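Local coordinates for polymerase cofactor VP35 (Reston ebolavirus, PDB 3L2A), which probably binds double-stranded RNA through its interferon inhibitory domain, helping the virus evade the host interferon response, and serves the viral polymerase as a cofactor, at residues C36-D41 with V73-D78. Residues are numbered along the deposited sequence; the frame is centred on the assembly and turned at random.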
loop_
_atom_site.group_PDB
_atom_site.type_symbol
_atom_site.label_atom_id
_atom_site.label_comp_id
_atom_site.label_asym_id
_atom_site.label_seq_id
_atom_site.Cartn_x
_atom_site.Cartn_y
_atom_site.Cartn_z
ATOM N N CYS A 36 -2.478 4.887 3.256
ATOM C CA CYS A 36 -3.239 5.738 4.171
ATOM C C CYS A 36 -2.452 6.122 5.431
ATOM O O CYS A 36 -2.598 7.237 5.925
ATOM C CB CYS A 36 -4.589 5.127 4.550
ATOM S SG CYS A 36 -5.710 5.100 3.185
ATOM N N LYS A 37 -1.666 5.199 5.970
ATOM C CA LYS A 37 -0.800 5.538 7.115
ATOM C C LYS A 37 0.230 6.615 6.739
ATOM O O LYS A 37 0.403 7.615 7.457
ATOM C CB LYS A 37 -0.088 4.278 7.634
ATOM C CG LYS A 37 0.755 4.593 8.849
ATOM C CD LYS A 37 1.175 3.346 9.610
ATOM C CE LYS A 37 1.583 3.730 11.035
ATOM N NZ LYS A 37 2.493 4.900 11.063
ATOM N N ILE A 38 0.902 6.433 5.602
ATOM C CA ILE A 38 1.922 7.397 5.189
ATOM C C ILE A 38 1.230 8.748 4.892
ATOM O O ILE A 38 1.699 9.819 5.282
ATOM C CB ILE A 38 2.727 6.853 3.986
ATOM C CG1 ILE A 38 3.690 5.765 4.481
ATOM C CG2 ILE A 38 3.483 7.991 3.305
ATOM C CD1 ILE A 38 4.159 4.828 3.371
ATOM N N GLY A 39 0.080 8.692 4.236
ATOM C CA GLY A 39 -0.689 9.912 3.956
ATOM C C GLY A 39 -1.077 10.642 5.225
ATOM O O GLY A 39 -0.902 11.861 5.339
ATOM N N LYS A 40 -1.579 9.898 6.200
ATOM C CA LYS A 40 -2.003 10.527 7.452
ATOM C C LYS A 40 -0.803 11.171 8.148
ATOM O O LYS A 40 -0.891 12.343 8.576
ATOM C CB LYS A 40 -2.681 9.500 8.350
ATOM C CG LYS A 40 -3.182 10.068 9.680
ATOM C CD LYS A 40 -4.010 9.047 10.447
ATOM C CE LYS A 40 -4.661 9.729 11.640
ATOM N NZ LYS A 40 -3.666 9.970 12.729
ATOM N N ASP A 41 0.303 10.419 8.248
ATOM C CA ASP A 41 1.507 10.871 8.977
ATOM C C ASP A 41 2.200 12.092 8.355
ATOM O O ASP A 41 2.890 12.847 9.060
ATOM C CB ASP A 41 2.499 9.704 9.154
ATOM C CG ASP A 41 1.934 8.569 9.996
ATOM O OD1 ASP A 41 0.895 8.761 10.666
ATOM O OD2 ASP A 41 2.526 7.462 9.983
ATOM N N VAL A 73 3.251 10.405 -6.346
ATOM C CA VAL A 73 3.261 11.218 -5.142
ATOM C C VAL A 73 4.623 11.084 -4.460
ATOM O O VAL A 73 4.972 9.982 -4.029
ATOM C CB VAL A 73 2.097 10.822 -4.197
ATOM C CG1 VAL A 73 2.065 11.728 -2.985
ATOM C CG2 VAL A 73 0.736 10.881 -4.937
ATOM N N PRO A 74 5.406 12.185 -4.381
ATOM C CA PRO A 74 6.793 12.124 -3.921
ATOM C C PRO A 74 7.080 11.422 -2.619
ATOM O O PRO A 74 8.180 10.857 -2.467
ATOM C CB PRO A 74 7.171 13.604 -3.764
ATOM C CG PRO A 74 6.428 14.276 -4.793
ATOM C CD PRO A 74 5.067 13.556 -4.839
ATOM N N ILE A 75 6.147 11.481 -1.669
ATOM C CA ILE A 75 6.373 10.873 -0.343
ATOM C C ILE A 75 6.727 9.391 -0.430
ATOM O O ILE A 75 7.455 8.894 0.413
ATOM C CB ILE A 75 5.160 11.075 0.632
ATOM C CG1 ILE A 75 5.556 10.800 2.089
ATOM C CG2 ILE A 75 3.915 10.257 0.216
ATOM C CD1 ILE A 75 6.530 11.815 2.644
ATOM N N PHE A 76 6.247 8.713 -1.468
ATOM C CA PHE A 76 6.461 7.270 -1.613
ATOM C C PHE A 76 7.830 6.925 -2.141
ATOM O O PHE A 76 8.215 5.767 -2.154
ATOM C CB PHE A 76 5.315 6.614 -2.403
ATOM C CG PHE A 76 4.013 6.742 -1.704
ATOM C CD1 PHE A 76 3.780 6.023 -0.535
ATOM C CD2 PHE A 76 3.030 7.623 -2.175
ATOM C CE1 PHE A 76 2.580 6.145 0.151
ATOM C CE2 PHE A 76 1.830 7.754 -1.485
ATOM C CZ PHE A 76 1.603 7.026 -0.338
ATOM N N GLN A 77 8.572 7.962 -2.515
ATOM C CA GLN A 77 9.996 7.850 -2.775
ATOM C C GLN A 77 10.806 8.256 -1.534
ATOM O O GLN A 77 11.929 7.793 -1.354
ATOM C CB GLN A 77 10.372 8.696 -3.998
ATOM C CG GLN A 77 9.960 8.034 -5.299
ATOM C CD GLN A 77 9.691 9.029 -6.396
ATOM O OE1 GLN A 77 8.846 9.923 -6.247
ATOM N NE2 GLN A 77 10.399 8.885 -7.515
ATOM N N ASP A 78 10.216 9.108 -0.689
ATOM C CA ASP A 78 10.873 9.692 0.488
ATOM C C ASP A 78 10.890 8.693 1.665
ATOM O O ASP A 78 11.714 8.814 2.569
ATOM C CB ASP A 78 10.139 10.969 0.991
ATOM C CG ASP A 78 10.100 12.158 -0.029
ATOM O OD1 ASP A 78 10.900 12.215 -1.000
ATOM O OD2 ASP A 78 9.249 13.077 0.192
#
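In the helical part of the VP35 interferon inhibitory domain, the C-terminal end of helix 27-41 packs against the short helix 75-78, which leads from helix 62-72 toward the first strand of the sheet. The contact is wholly apolar: Ile-38 reaches across to Ile-75 and Phe-76, and no hydrogen bond joins the two segments. The CG2 methyl of Ile-38 touches both partners, lying 3.7 Å from Ile-75 CG1 and meeting the Phe-76 ring obliquely, and Ile-38 CD1 lies 3.8 Å from Phe-76 CE1, the same ring atom that CG2 approaches. The two isoleucine side chains run past one another in opposite directions. In Ile-75, CG1 is anti to the backbone N (chi1 -164°), which lays this branch beside Ile-38 CG2. Ile-75 CG2 sits over a face of the neighbouring Phe-76 ring, 3.6 Å above its plane and displaced toward the rim. Ile-48 of helix 45-57 also touches Phe-76. Ile-109 adds to the packing around Ile-38, while Asn-42 and Leu-44 lie against Ile-75. Away from this contact, the exposed Lys-37 and Asp-41, one turn apart on helix 27-41, form a salt bridge: Lys-37 NZ lies 2.8 Å from Asp-41 OD2, which accepts through its syn lone pair.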